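Side-chain contact in acyl-coenzyme A oxidase (Caenorhabditis elegans, PDB 5K3J), which catalyses the FAD-dependent first step of peroxisomal beta-oxidation, desaturating the short side chains of ascaroside pheromone CoA thioesters at the expense of oxygen: residues Arg293-Met296 and Ala297-Gly301. Residues are numbered along the deposited sequence; the frame is centred on the assembly and turned at random.
With 6QA (~{S}-[2-[3-[[(2~{R})-4-[[[(2~{R},3~{S},4~{R},5~{R})-5-(6-aminopurin-9-yl)-4-oxidanyl-3-phosphonooxy-oxolan-2-yl]methoxy-oxidanyl-phosphoryl]oxy-oxidanyl-phosphoryl]oxy-3,3-dimethyl-2-oxidanyl-butanoyl]amino]propanoylamino]ethyl] 5-[(2~{R},3~{R},5~{R},6~{S})-6-methyl-3,5-bis(oxidanyl)oxan-2-yl]oxypentanethioate), chain E.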
loop_
_atom_site.group_PDB
_atom_site.type_symbol
_atom_site.label_atom_id
_atom_site.label_comp_id
_atom_site.label_asym_id
_atom_site.label_seq_id
_atom_site.Cartn_x
_atom_site.Cartn_y
_atom_site.Cartn_z
ATOM N N ARG A 293 16.151 -11.279 8.667
ATOM C CA ARG A 293 15.868 -11.631 7.275
ATOM C C ARG A 293 15.441 -13.084 7.115
ATOM O O ARG A 293 14.524 -13.393 6.353
ATOM C CB ARG A 293 17.092 -11.365 6.397
ATOM C CG ARG A 293 17.441 -9.898 6.214
ATOM C CD ARG A 293 18.792 -9.753 5.524
ATOM N NE ARG A 293 19.180 -8.358 5.359
ATOM C CZ ARG A 293 20.438 -7.928 5.341
ATOM N NH1 ARG A 293 21.441 -8.784 5.485
ATOM N NH2 ARG A 293 20.692 -6.639 5.183
ATOM N N SER A 294 16.122 -13.976 7.826
ATOM C CA SER A 294 15.764 -15.387 7.821
ATOM C C SER A 294 14.367 -15.588 8.400
ATOM O O SER A 294 13.624 -16.470 7.971
ATOM C CB SER A 294 16.789 -16.205 8.615
ATOM O OG SER A 294 16.888 -15.742 9.953
ATOM N N GLN A 295 14.008 -14.740 9.356
ATOM C CA GLN A 295 12.784 -14.919 10.126
ATOM C C GLN A 295 11.529 -14.352 9.451
ATOM O O GLN A 295 10.425 -14.839 9.688
ATOM C CB GLN A 295 12.974 -14.293 11.516
ATOM C CG GLN A 295 11.751 -14.292 12.413
ATOM C CD GLN A 295 11.074 -12.936 12.464
ATOM O OE1 GLN A 295 11.374 -12.050 11.663
ATOM N NE2 GLN A 295 10.163 -12.763 13.416
ATOM N N MET A 296 11.684 -13.347 8.597
ATOM C CA MET A 296 10.505 -12.638 8.092
ATOM C C MET A 296 9.782 -13.333 6.941
ATOM O O MET A 296 8.738 -12.870 6.506
ATOM C CB MET A 296 10.873 -11.210 7.678
ATOM C CG MET A 296 12.242 -11.047 7.056
ATOM S SD MET A 296 12.647 -9.297 6.875
ATOM C CE MET A 296 11.263 -8.755 5.879
ATOM N N ALA A 297 10.318 -14.444 6.449
ATOM C CA ALA A 297 9.538 -15.268 5.536
ATOM C C ALA A 297 8.378 -15.862 6.328
ATOM O O ALA A 297 7.239 -15.907 5.859
ATOM C CB ALA A 297 10.385 -16.361 4.904
ATOM N N MET A 298 8.687 -16.298 7.545
ATOM C CA MET A 298 7.697 -16.783 8.494
ATOM C C MET A 298 6.717 -15.681 8.880
ATOM O O MET A 298 5.502 -15.869 8.826
ATOM C CB MET A 298 8.395 -17.317 9.740
ATOM C CG MET A 298 7.462 -17.666 10.877
ATOM S SD MET A 298 6.456 -19.108 10.515
ATOM C CE MET A 298 7.735 -20.350 10.361
ATOM N N GLU A 299 7.263 -14.530 9.266
ATOM C CA GLU A 299 6.477 -13.422 9.801
ATOM C C GLU A 299 5.654 -12.706 8.728
ATOM O O GLU A 299 4.503 -12.327 8.966
ATOM C CB GLU A 299 7.397 -12.421 10.495
ATOM C CG GLU A 299 6.675 -11.270 11.163
ATOM C CD GLU A 299 7.627 -10.208 11.673
ATOM O OE1 GLU A 299 8.691 -10.017 11.048
ATOM O OE2 GLU A 299 7.312 -9.564 12.698
ATOM N N GLN A 300 6.239 -12.516 7.547
ATOM C CA GLN A 300 5.499 -11.930 6.439
ATOM C C GLN A 300 4.634 -13.002 5.795
ATOM O O GLN A 300 3.932 -12.743 4.819
ATOM C CB GLN A 300 6.442 -11.294 5.412
ATOM C CG GLN A 300 7.285 -10.145 5.919
ATOM C CD GLN A 300 6.601 -8.808 5.769
ATOM O OE1 GLN A 300 5.741 -8.631 4.910
ATOM N NE2 GLN A 300 6.983 -7.855 6.606
ATOM N N GLY A 301 4.670 -14.201 6.364
ATOM C CA GLY A 301 3.727 -15.239 6.011
ATOM C C GLY A 301 2.508 -15.175 6.913
ATOM O O GLY A 301 1.398 -15.506 6.494
HETATM P P26 6QA E . 28.911 -3.254 3.229
HETATM P P29 6QA E . 31.214 -4.304 1.585
HETATM P P50 6QA E . 30.642 -9.386 -3.219
HETATM O O01 6QA E . 9.420 -7.295 11.753
HETATM C C02 6QA E . 10.674 -7.289 12.471
HETATM C C03 6QA E . 10.939 -5.788 12.673
HETATM O O04 6QA E . 12.209 -5.550 13.072
HETATM C C05 6QA E . 13.178 -5.583 12.073
HETATM C C06 6QA E . 13.875 -4.194 12.041
HETATM C C07 6QA E . 15.342 -4.418 11.608
HETATM C C08 6QA E . 16.188 -3.254 12.122
HETATM C C09 6QA E . 16.866 -2.563 11.014
HETATM S S10 6QA E . 18.702 -2.354 11.276
HETATM C C11 6QA E . 19.717 -2.943 9.892
HETATM C C12 6QA E . 18.995 -3.156 8.593
HETATM N N13 6QA E . 19.727 -2.493 7.581
HETATM C C14 6QA E . 20.344 -3.223 6.492
HETATM C C15 6QA E . 21.137 -2.453 5.377
HETATM C C16 6QA E . 22.593 -3.029 5.352
HETATM N N17 6QA E . 23.048 -3.297 3.975
HETATM C C18 6QA E . 24.496 -3.326 3.728
HETATM C C19 6QA E . 25.001 -3.604 2.314
HETATM O O20 6QA E . 23.906 -3.625 1.426
HETATM C C21 6QA E . 25.752 -4.963 2.231
HETATM C C22 6QA E . 26.321 -4.973 0.744
HETATM C C23 6QA E . 24.751 -6.124 2.540
HETATM C C24 6QA E . 26.935 -5.123 3.181
HETATM O O25 6QA E . 28.158 -4.608 2.617
HETATM O O27 6QA E . 28.056 -1.984 3.105
HETATM O O28 6QA E . 30.355 -3.089 2.334
HETATM O O30 6QA E . 32.508 -4.496 2.383
HETATM O O31 6QA E . 30.268 -5.692 1.515
HETATM C C32 6QA E . 29.992 -6.329 0.325
HETATM C C33 6QA E . 30.899 -7.628 0.269
HETATM O O34 6QA E . 30.919 -8.219 1.402
HETATM C C35 6QA E . 30.187 -9.666 1.282
HETATM N N36 6QA E . 29.128 -9.743 2.303
HETATM C C37 6QA E . 28.250 -8.780 2.596
HETATM N N38 6QA E . 27.430 -9.160 3.577
HETATM C C39 6QA E . 27.788 -10.424 3.947
HETATM C C40 6QA E . 28.870 -10.797 3.148
HETATM N N41 6QA E . 29.429 -12.026 3.318
HETATM C C42 6QA E . 28.938 -12.859 4.236
HETATM N N43 6QA E . 27.898 -12.532 5.030
HETATM C C44 6QA E . 27.304 -11.343 4.921
HETATM N N45 6QA E . 26.173 -10.987 5.784
HETATM C C46 6QA E . 29.727 -9.784 0.074
HETATM O O47 6QA E . 30.204 -11.063 -0.545
HETATM C C48 6QA E . 30.260 -8.604 -0.735
HETATM O O49 6QA E . 31.202 -9.007 -1.674
HETATM O O51 6QA E . 31.217 -8.405 -4.196
HETATM O O52 6QA E . 29.106 -9.321 -3.250
HETATM O O53 6QA E . 31.051 -10.791 -3.567
HETATM O O54 6QA E . 31.549 -3.877 0.178
HETATM O O55 6QA E . 29.265 -3.475 4.688
HETATM O O56 6QA E . 25.263 -3.117 4.622
HETATM O O57 6QA E . 20.274 -4.404 6.420
HETATM O O58 6QA E . 16.186 -2.183 10.068
HETATM O O59 6QA E . 10.054 -5.231 13.683
HETATM C C60 6QA E . 10.154 -5.915 14.937
HETATM C C61 6QA E . 9.236 -5.126 15.842
HETATM C C62 6QA E . 9.789 -7.415 14.777
HETATM C C63 6QA E . 10.579 -8.066 13.722
HETATM O O64 6QA E . 10.056 -8.110 16.045
#
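Glu299 and Gln295, one turn apart on helix 287-315, meet beside the ascarylose sugar of the bound ascaroside-CoA. Sugar hydroxyl O01 of the ligand donates a hydrogen bond to Glu299 OE1 (2.9 Å). The Glu299 side chain runs extended, CG anti to the backbone N (chi1 -176°), which carries the carboxylate out to the sugar. The Gln295 side chain passes obliquely across that of Glu299, its amide plane turned 63° from the carboxylate; Gln295 OE1 and Glu299 OE1, 3.4 Å apart, are both acceptors and make no bond to each other. Six residues before Glu299, Arg293 stretches the other way along the ligand, its NH2 lying 2.6 Å from the pantetheine-arm carbonyl oxygen O57, while its NE is hydrogen-bonded to the backbone O of Ala432, a residue changed in this structure. Behind this row, the helical bonds Glu299 N to Gln295 O (3.2 Å) and Gln300 N to Met296 O (2.7 Å) hold the backbone that carries these side chains. Gln300 CG packs on Met296 CB, and its NE2 is held by Ala425 O. Arg101 of helix 93-103 touches both Gln295 and Glu299. With an alanine at Glu299, hydroxyl O01 would probably lose its carboxylate acceptor and a gap would open beside the sugar. One helix thus meets the ligand at two separated points, and the carboxylate's grip on a sugar hydroxyl fits the established importance of Glu299 for selecting an ascaroside substrate.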